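Local coordinates for protein porin (Rhodobacter capsulatus, PDB 2POR) that forms homotrimeric outer-membrane channels that let small hydrophilic solutes of up to about 0.6 kDa diffuse through passively, at residues 83-88 with 102-107; 197-202 with 232-237; 258-263 with 283-288. All blocks are in the same frame, centred on the assembly; numbering follows the deposited sequence.

Interaction 1 lies within the long segment that folds into the barrel, as the constriction loop of porins does. Interactions 2 and 3 lie in the sheet of the barrel wall. Interactions 1 and 2 touch, with their centres about 10 Å apart. Lys198 NZ of interaction 2 reaches Phe83 O and Asp85 O of interaction 1, each at 2.8 Å, and so ties the inner loop to the wall. Interaction 3 touches neither, though its nearest atoms come within about 4 Å of interaction 1 and 5 Å of interaction 2; its centre is about 18 and 17 Å away. A calcium ion lies about 4 Å from the Asp85 side chain, and detergent lies against both wall contacts.

Interaction 1 of 3, residues 83-88 with 102-107; sequences FGDLYE and IPYLTG
Tyr104 and Ile102 meet the chain at Gly84 and Asp85 through two direct hydrogen bonds. The Tyr104 hydroxyl donates to Gly84 O, OH to O 2.7 Å, in the carbonyl plane and on a lone pair. Gly84 O therefore sits at the edge of the tyrosine ring. The same carbonyl oxygen is touched by Ile102 CD1 at 3.3 Å. Asp85 OD1 accepts from Ile102 N at 2.9 Å, and this N-H comes from above the carboxylate plane. A water gives OD1 a second bond and also donates to Ile102 O, 2.7 Å from Asp85 OD1 and 2.8 Å from Ile102 O. OD1 thus holds Ile102 N directly and Ile102 O through the water.

Next to these bonds, Leu86 CG lies 3.9 Å from Ile102 CG1, the two side chains crossing at about a right angle. Phe83 CB packs against the hydroxyl, 3.4 Å from Tyr104 OH. Within its own segment, Ile102 CG2 covers one face of the Tyr104 ring toward its rim.

Gly84 leaves the helix with positive phi, which turns the chain out of helix 78-83. Asp85 packs on Asn100 and Asp101, two ligands of a calcium site. The contact joins two parts of the long loop between strands 68-73 and 118-125, the constriction loop in porins. Ile102 leans on strand 195-207, Leu86 on strands 195-207 and 243-254, and Phe83 on strand 148-158.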
# COMPACT_ATOMS: atom_id res chain seq x y z
N PHE A 83 11.65 -8.20 -27.43
CA PHE A 83 10.72 -9.05 -28.19
C PHE A 83 9.39 -9.29 -27.55
O PHE A 83 8.48 -9.74 -28.26
CB PHE A 83 11.37 -10.43 -28.52
CG PHE A 83 12.80 -10.28 -29.06
CD1 PHE A 83 13.06 -9.46 -30.15
CD2 PHE A 83 13.86 -10.92 -28.43
CE1 PHE A 83 14.35 -9.28 -30.57
CE2 PHE A 83 15.15 -10.74 -28.86
CZ PHE A 83 15.39 -9.92 -29.93
N GLY A 84 9.22 -8.97 -26.25
CA GLY A 84 7.94 -9.15 -25.59
C GLY A 84 7.41 -10.59 -25.52
O GLY A 84 8.16 -11.56 -25.55
N ASP A 85 6.10 -10.72 -25.40
CA ASP A 85 5.40 -11.98 -25.21
C ASP A 85 4.48 -12.30 -26.37
O ASP A 85 4.31 -11.48 -27.26
CB ASP A 85 4.57 -11.93 -23.91
CG ASP A 85 5.49 -11.95 -22.69
OD1 ASP A 85 6.51 -12.63 -22.70
OD2 ASP A 85 5.22 -11.22 -21.76
N LEU A 86 3.86 -13.47 -26.38
CA LEU A 86 2.95 -13.87 -27.43
C LEU A 86 1.60 -13.30 -27.07
O LEU A 86 1.44 -12.69 -25.98
CB LEU A 86 2.91 -15.42 -27.54
CG LEU A 86 4.22 -16.14 -27.82
CD1 LEU A 86 3.84 -17.60 -28.02
CD2 LEU A 86 4.96 -15.65 -29.07
N TYR A 87 0.61 -13.45 -27.95
CA TYR A 87 -0.73 -12.91 -27.76
C TYR A 87 -1.35 -13.31 -26.41
O TYR A 87 -1.45 -14.49 -26.11
CB TYR A 87 -1.65 -13.38 -28.92
CG TYR A 87 -3.06 -12.81 -28.84
CD1 TYR A 87 -3.30 -11.45 -29.06
CD2 TYR A 87 -4.10 -13.66 -28.52
CE1 TYR A 87 -4.59 -10.97 -28.95
CE2 TYR A 87 -5.39 -13.17 -28.41
CZ TYR A 87 -5.61 -11.84 -28.62
OH TYR A 87 -6.89 -11.37 -28.45
N GLU A 88 -1.83 -12.37 -25.61
CA GLU A 88 -2.37 -12.61 -24.29
C GLU A 88 -3.79 -13.03 -24.40
O GLU A 88 -4.64 -12.35 -24.98
CB GLU A 88 -2.21 -11.35 -23.46
CG GLU A 88 -2.69 -11.54 -22.06
CD GLU A 88 -2.42 -10.38 -21.12
OE1 GLU A 88 -1.29 -9.95 -20.94
OE2 GLU A 88 -3.37 -9.91 -20.51
N ILE A 102 6.71 -15.54 -23.11
CA ILE A 102 7.82 -16.27 -23.67
C ILE A 102 8.76 -16.60 -22.49
O ILE A 102 8.92 -15.76 -21.60
CB ILE A 102 8.48 -15.37 -24.79
CG1 ILE A 102 7.57 -15.35 -26.03
CG2 ILE A 102 9.88 -15.87 -25.15
CD1 ILE A 102 8.13 -14.44 -27.17
N PRO A 103 9.41 -17.79 -22.46
CA PRO A 103 10.20 -18.24 -21.31
C PRO A 103 11.59 -17.66 -21.27
O PRO A 103 12.57 -18.36 -21.54
CB PRO A 103 10.16 -19.77 -21.43
CG PRO A 103 10.10 -20.01 -22.93
CD PRO A 103 9.18 -18.90 -23.40
N TYR A 104 11.70 -16.37 -20.95
CA TYR A 104 13.02 -15.79 -20.87
C TYR A 104 13.67 -16.27 -19.58
O TYR A 104 13.01 -16.48 -18.57
CB TYR A 104 12.95 -14.24 -20.87
CG TYR A 104 12.34 -13.72 -22.18
CD1 TYR A 104 13.12 -13.69 -23.32
CD2 TYR A 104 11.03 -13.28 -22.23
CE1 TYR A 104 12.56 -13.22 -24.50
CE2 TYR A 104 10.48 -12.80 -23.41
CZ TYR A 104 11.27 -12.79 -24.53
OH TYR A 104 10.78 -12.37 -25.74
N LEU A 105 14.98 -16.45 -19.67
CA LEU A 105 15.77 -16.90 -18.55
C LEU A 105 16.01 -15.82 -17.50
O LEU A 105 16.06 -16.14 -16.32
CB LEU A 105 17.14 -17.47 -19.07
CG LEU A 105 18.17 -18.12 -18.08
CD1 LEU A 105 17.56 -19.41 -17.51
CD2 LEU A 105 19.48 -18.43 -18.78
N THR A 106 16.19 -14.52 -17.85
CA THR A 106 16.58 -13.52 -16.86
C THR A 106 15.57 -12.35 -16.79
O THR A 106 14.65 -12.31 -17.62
CB THR A 106 18.05 -12.98 -17.15
OG1 THR A 106 17.98 -12.13 -18.31
CG2 THR A 106 19.09 -14.13 -17.34
N GLY A 107 15.76 -11.44 -15.81
CA GLY A 107 14.96 -10.23 -15.63
C GLY A 107 13.57 -10.63 -15.25
O GLY A 107 13.29 -11.80 -14.98
O HOH W 1 8.01 -13.31 -20.61

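Interaction 2 of 3, residues 197-202 with 232-237; sequences VKAYYA and YGLSVD. With C8E ((hydroxyethyloxy)tri(ethyloxy)octane), chain H.
Lys198 and Ser235 face each other as a hydrogen-bonded antiparallel pair, and Tyr200 and Gly233 form the next such pair. In the first, Ser235 N to Lys198 O is 2.8 Å and Lys198 N to Ser235 O 3.1 Å. In the second the bonds are longer, Tyr200 N to Gly233 O being 3.2 Å.

The Tyr200 ring folds across onto the neighbouring strand. Its CG stands between the backbone N and the carbonyl carbon (chi1 70°), and one ring face covers Gly233 N and Tyr232 CA. The Tyr232 CA contact is a CH-pi interaction, 4.0 Å from CA to the Tyr200 ring centroid. Gly233 has no CB to obstruct the ring, as in the aromatic rescue of glycine in beta sheets. The hydroxyl bonds to Gln250 OE1. An alanine in place of Tyr200 removes the ring, so the CH-pi contact would be lost and Gln250 would probably be left without this partner.

Apolar contacts occupy the other face of the sheet. Val197 CG1 meets Leu234 CD1 at 3.8 Å, and Tyr201 CD1 meets Tyr232 CB at 3.9 Å. A detergent molecule passes over this face beside Ala199 and Tyr232, consistent with a membrane-facing surface.

On the channel side, Ser235 OG bonds Tyr87 N and Lys198 NZ bonds Phe83 O and Asp85 O of the inner loop. Strands 195-207 and 226-240 are adjacent, flanked by strands 181-192 and 243-254.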
# COMPACT_ATOMS: atom_id res chain seq x y z
N VAL A 197 2.16 -11.43 -36.24
CA VAL A 197 2.66 -12.78 -36.12
C VAL A 197 3.92 -12.62 -35.30
O VAL A 197 4.67 -11.68 -35.52
CB VAL A 197 2.97 -13.38 -37.50
CG1 VAL A 197 3.55 -14.77 -37.35
CG2 VAL A 197 1.69 -13.56 -38.28
N LYS A 198 4.16 -13.47 -34.31
CA LYS A 198 5.37 -13.41 -33.50
C LYS A 198 5.78 -14.88 -33.37
O LYS A 198 4.92 -15.77 -33.25
CB LYS A 198 5.06 -12.79 -32.13
CG LYS A 198 6.36 -12.61 -31.37
CD LYS A 198 6.22 -11.96 -30.01
CE LYS A 198 5.77 -10.52 -30.18
NZ LYS A 198 5.74 -9.78 -28.92
N ALA A 199 7.08 -15.12 -33.46
CA ALA A 199 7.63 -16.47 -33.36
C ALA A 199 9.00 -16.42 -32.72
O ALA A 199 9.69 -15.39 -32.84
CB ALA A 199 7.82 -17.10 -34.73
N TYR A 200 9.44 -17.46 -32.00
CA TYR A 200 10.78 -17.43 -31.42
C TYR A 200 11.28 -18.88 -31.36
O TYR A 200 10.48 -19.81 -31.42
CB TYR A 200 10.78 -16.83 -30.00
CG TYR A 200 10.11 -17.75 -28.96
CD1 TYR A 200 8.73 -17.81 -28.82
CD2 TYR A 200 10.92 -18.59 -28.17
CE1 TYR A 200 8.15 -18.71 -27.91
CE2 TYR A 200 10.36 -19.49 -27.28
CZ TYR A 200 8.98 -19.55 -27.15
OH TYR A 200 8.45 -20.47 -26.26
N TYR A 201 12.57 -19.04 -31.19
CA TYR A 201 13.15 -20.31 -30.95
C TYR A 201 14.20 -20.01 -29.88
O TYR A 201 14.92 -19.01 -29.97
CB TYR A 201 13.78 -20.82 -32.25
CG TYR A 201 14.63 -22.04 -31.97
CD1 TYR A 201 14.00 -23.26 -31.86
CD2 TYR A 201 16.01 -21.89 -31.79
CE1 TYR A 201 14.75 -24.37 -31.57
CE2 TYR A 201 16.76 -23.01 -31.50
CZ TYR A 201 16.12 -24.23 -31.39
OH TYR A 201 16.85 -25.37 -31.09
N ALA A 202 14.32 -20.87 -28.86
CA ALA A 202 15.30 -20.67 -27.79
C ALA A 202 15.98 -22.02 -27.52
O ALA A 202 15.35 -23.07 -27.61
CB ALA A 202 14.64 -20.22 -26.46
N TYR A 232 10.14 -23.16 -28.28
CA TYR A 232 9.80 -22.39 -29.47
C TYR A 232 8.29 -22.18 -29.50
O TYR A 232 7.54 -22.91 -28.83
CB TYR A 232 10.27 -23.12 -30.77
CG TYR A 232 10.01 -24.61 -30.80
CD1 TYR A 232 10.96 -25.45 -30.26
CD2 TYR A 232 8.83 -25.11 -31.33
CE1 TYR A 232 10.73 -26.81 -30.24
CE2 TYR A 232 8.60 -26.47 -31.32
CZ TYR A 232 9.55 -27.31 -30.77
OH TYR A 232 9.33 -28.69 -30.71
N GLY A 233 7.77 -21.16 -30.19
CA GLY A 233 6.34 -20.90 -30.21
C GLY A 233 5.99 -19.86 -31.26
O GLY A 233 6.82 -19.24 -31.92
N LEU A 234 4.71 -19.67 -31.37
CA LEU A 234 4.19 -18.81 -32.40
C LEU A 234 2.87 -18.25 -31.95
O LEU A 234 2.13 -18.98 -31.26
CB LEU A 234 3.98 -19.66 -33.61
CG LEU A 234 3.10 -19.11 -34.68
CD1 LEU A 234 3.89 -18.09 -35.50
CD2 LEU A 234 2.56 -20.25 -35.48
N SER A 235 2.55 -16.98 -32.28
CA SER A 235 1.19 -16.54 -32.08
C SER A 235 0.75 -15.71 -33.27
O SER A 235 1.60 -15.11 -33.96
CB SER A 235 0.99 -15.67 -30.82
OG SER A 235 1.64 -14.42 -30.75
N VAL A 236 -0.58 -15.71 -33.45
CA VAL A 236 -1.20 -14.97 -34.53
C VAL A 236 -2.41 -14.29 -33.93
O VAL A 236 -3.20 -14.94 -33.23
CB VAL A 236 -1.69 -15.92 -35.68
CG1 VAL A 236 -2.26 -15.08 -36.82
CG2 VAL A 236 -0.55 -16.70 -36.29
N ASP A 237 -2.61 -12.98 -34.17
CA ASP A 237 -3.87 -12.35 -33.80
C ASP A 237 -4.27 -11.42 -34.94
O ASP A 237 -3.38 -10.89 -35.63
CB ASP A 237 -3.76 -11.53 -32.53
CG ASP A 237 -2.75 -10.42 -32.50
OD1 ASP A 237 -1.59 -10.66 -32.22
OD2 ASP A 237 -3.16 -9.29 -32.74
C1 C8E H . 13.24 -17.62 -35.69
C2 C8E H . 11.82 -18.12 -35.43
C3 C8E H . 11.64 -19.61 -35.70
C4 C8E H . 10.33 -20.13 -35.08
C5 C8E H . 9.97 -21.56 -35.50
C6 C8E H . 8.90 -22.29 -34.67
C7 C8E H . 7.48 -21.77 -34.79
C8 C8E H . 6.50 -22.94 -34.73
O9 C8E H . 6.39 -23.81 -33.58
C10 C8E H . 5.04 -23.97 -33.09
C11 C8E H . 4.54 -25.21 -32.31
O12 C8E H . 4.48 -26.53 -32.88
C13 C8E H . 3.21 -26.87 -33.47
C14 C8E H . 2.58 -28.24 -33.17
O15 C8E H . 1.94 -28.55 -31.92
C16 C8E H . 0.58 -29.01 -32.11
C17 C8E H . -0.40 -29.49 -30.99
O18 C8E H . -1.02 -28.61 -30.01
C19 C8E H . -2.44 -28.42 -30.16
C20 C8E H . -2.93 -27.09 -30.71
O21 C8E H . -4.35 -27.01 -30.72

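Interaction 3 of 3, residues 258-263 with 283-288; sequences DDVTYY and DNDLPN. With C8E ((hydroxyethyloxy)tri(ethyloxy)octane), chain E.
Tyr263 lays one ring face over Asp283 O. Its side chain runs beside that of Asp283 in the same direction, with ring and carboxylate planes 54° apart, and Tyr263 OH comes 3.4 Å from Asp283 CB. On the channel side of the sheet, Tyr262 CB packs on Asn284 CB at 3.6 Å. The Tyr262 ring leads away from this contact, and detergent oxygen O9 lies over one of its faces.

The carboxylate of Asp285 is a further flat group. Thr261 N donates to Asp285 OD1 at 3.0 Å in a nearly straight bond (175° at the hydrogen), approaching from well above the carboxylate plane. Asp285 N returns a bond to Thr261 O. OD1 thus stands in for a backbone carbonyl where strand 275-284 has ended. The CG of Asp285, set between its backbone N and carbonyl carbon (chi1 66°), allows this reach. A water donates to Asp285 OD2 and Asp259 OD1 and accepts from Thr261 OG1. The two carboxylates stay 5.0 Å apart, Asp259 OD1 to Asp285 OD2, and the shared water probably eases their repulsion.

Tyr263 and Asp283 form a regular hydrogen-bonded antiparallel pair. Beyond it, Asn284 OD1 accepts from Leu286 N at 2.9 Å, an Asx turn that bends the chain out of the strand. The turned chain brings Leu286 CG to 3.7 Å from Val260 CG2. Leu286 CD1 also touches detergent C17 at 3.5 Å.

Asn284 OD1 has a second partner in Ser289 OG, and its ND2 donates to Arg97 O of the inner loop, as suits the channel side. The contact closes the open end of the hairpin formed by strands 258-272 and 275-284. Strand 243-254 pairs with the far side of strand 258-272, through Val260 and Tyr262.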
# COMPACT_ATOMS: atom_id res chain seq x y z
N ASP A 258 11.28 -33.64 -19.33
CA ASP A 258 10.01 -33.79 -20.00
C ASP A 258 9.84 -32.67 -21.05
O ASP A 258 10.73 -31.82 -21.18
CB ASP A 258 8.88 -33.73 -18.95
CG ASP A 258 7.60 -34.50 -19.33
OD1 ASP A 258 7.50 -35.08 -20.44
OD2 ASP A 258 6.68 -34.53 -18.51
N ASP A 259 8.74 -32.70 -21.80
CA ASP A 259 8.35 -31.71 -22.78
C ASP A 259 6.89 -31.39 -22.52
O ASP A 259 6.18 -32.16 -21.88
CB ASP A 259 8.50 -32.21 -24.22
CG ASP A 259 7.80 -33.52 -24.57
OD1 ASP A 259 6.58 -33.54 -24.71
OD2 ASP A 259 8.48 -34.53 -24.69
N VAL A 260 6.43 -30.22 -22.96
CA VAL A 260 5.03 -29.86 -22.83
C VAL A 260 4.76 -28.91 -24.01
O VAL A 260 5.65 -28.20 -24.48
CB VAL A 260 4.82 -29.18 -21.43
CG1 VAL A 260 5.69 -27.94 -21.22
CG2 VAL A 260 3.34 -28.88 -21.30
N THR A 261 3.54 -29.01 -24.53
CA THR A 261 3.00 -28.11 -25.52
C THR A 261 1.80 -27.46 -24.81
O THR A 261 0.94 -28.15 -24.24
CB THR A 261 2.54 -28.88 -26.78
OG1 THR A 261 3.74 -29.41 -27.37
CG2 THR A 261 1.73 -28.00 -27.76
N TYR A 262 1.76 -26.13 -24.83
CA TYR A 262 0.72 -25.38 -24.15
C TYR A 262 0.26 -24.30 -25.13
O TYR A 262 1.01 -23.84 -26.00
CB TYR A 262 1.31 -24.78 -22.84
CG TYR A 262 2.68 -24.11 -22.83
CD1 TYR A 262 3.89 -24.79 -23.05
CD2 TYR A 262 2.74 -22.76 -22.51
CE1 TYR A 262 5.11 -24.13 -22.94
CE2 TYR A 262 3.96 -22.09 -22.40
CZ TYR A 262 5.14 -22.78 -22.61
OH TYR A 262 6.33 -22.10 -22.45
N TYR A 263 -1.01 -23.97 -25.06
CA TYR A 263 -1.59 -23.11 -26.06
C TYR A 263 -2.82 -22.39 -25.50
O TYR A 263 -3.36 -22.75 -24.45
CB TYR A 263 -1.91 -23.98 -27.29
CG TYR A 263 -2.98 -25.00 -26.99
CD1 TYR A 263 -4.29 -24.57 -27.11
CD2 TYR A 263 -2.64 -26.25 -26.52
CE1 TYR A 263 -5.33 -25.36 -26.73
CE2 TYR A 263 -3.68 -27.07 -26.13
CZ TYR A 263 -5.00 -26.61 -26.23
OH TYR A 263 -6.07 -27.37 -25.77
N ASP A 283 -4.75 -24.34 -22.36
CA ASP A 283 -4.43 -25.68 -21.89
C ASP A 283 -3.03 -26.11 -22.23
O ASP A 283 -2.23 -25.37 -22.84
CB ASP A 283 -5.40 -26.65 -22.51
CG ASP A 283 -5.64 -27.90 -21.69
OD1 ASP A 283 -5.07 -28.12 -20.60
OD2 ASP A 283 -6.46 -28.66 -22.19
N ASN A 284 -2.67 -27.30 -21.77
CA ASN A 284 -1.42 -27.87 -22.23
C ASN A 284 -1.73 -29.35 -22.34
O ASN A 284 -2.80 -29.82 -21.96
CB ASN A 284 -0.27 -27.64 -21.23
CG ASN A 284 -0.51 -28.20 -19.85
OD1 ASN A 284 -0.97 -29.33 -19.66
ND2 ASN A 284 -0.25 -27.43 -18.83
N ASP A 285 -0.80 -30.08 -22.90
CA ASP A 285 -0.96 -31.52 -23.08
C ASP A 285 -0.47 -32.41 -21.92
O ASP A 285 -0.25 -33.61 -22.10
CB ASP A 285 -0.24 -31.93 -24.37
CG ASP A 285 1.27 -31.79 -24.41
OD1 ASP A 285 1.90 -31.29 -23.46
OD2 ASP A 285 1.84 -32.20 -25.42
N LEU A 286 -0.18 -31.90 -20.74
CA LEU A 286 0.26 -32.79 -19.68
C LEU A 286 -0.95 -33.65 -19.29
O LEU A 286 -2.11 -33.30 -19.61
CB LEU A 286 0.75 -31.98 -18.50
CG LEU A 286 2.05 -31.33 -18.82
CD1 LEU A 286 2.37 -30.50 -17.63
CD2 LEU A 286 3.15 -32.32 -19.15
N PRO A 287 -0.70 -34.82 -18.67
CA PRO A 287 -1.72 -35.80 -18.27
C PRO A 287 -2.95 -35.33 -17.48
O PRO A 287 -4.10 -35.60 -17.85
CB PRO A 287 -0.90 -36.86 -17.54
CG PRO A 287 0.39 -36.17 -17.14
CD PRO A 287 0.64 -35.40 -18.42
N ASN A 288 -2.73 -34.66 -16.33
CA ASN A 288 -3.83 -34.17 -15.48
C ASN A 288 -4.69 -33.05 -16.09
O ASN A 288 -5.92 -33.14 -16.07
CB ASN A 288 -3.22 -33.71 -14.09
CG ASN A 288 -3.73 -32.42 -13.38
OD1 ASN A 288 -4.89 -32.28 -12.97
ND2 ASN A 288 -2.87 -31.42 -13.19
C1 C8E E . 14.21 -21.27 -19.60
C2 C8E E . 13.49 -21.06 -18.29
C3 C8E E . 12.09 -21.51 -18.53
C4 C8E E . 11.41 -21.21 -17.23
C5 C8E E . 9.93 -20.90 -17.41
C6 C8E E . 9.13 -21.98 -18.12
C7 C8E E . 7.60 -21.80 -17.97
C8 C8E E . 7.01 -22.95 -18.74
O9 C8E E . 5.66 -23.34 -18.57
C10 C8E E . 5.54 -24.73 -18.33
C11 C8E E . 4.13 -25.19 -18.50
O12 C8E E . 3.65 -26.30 -17.76
C13 C8E E . 3.02 -25.91 -16.53
C14 C8E E . 3.58 -26.52 -15.24
O15 C8E E . 3.69 -27.96 -15.13
C16 C8E E . 2.98 -28.55 -14.03
C17 C8E E . 1.73 -29.42 -14.34
O18 C8E E . 1.16 -30.44 -13.47
C19 C8E E . 1.82 -31.73 -13.58
C20 C8E E . 0.99 -32.95 -14.03
O21 C8E E . -0.07 -32.52 -14.90
O HOH W 2 4.72 -31.77 -26.13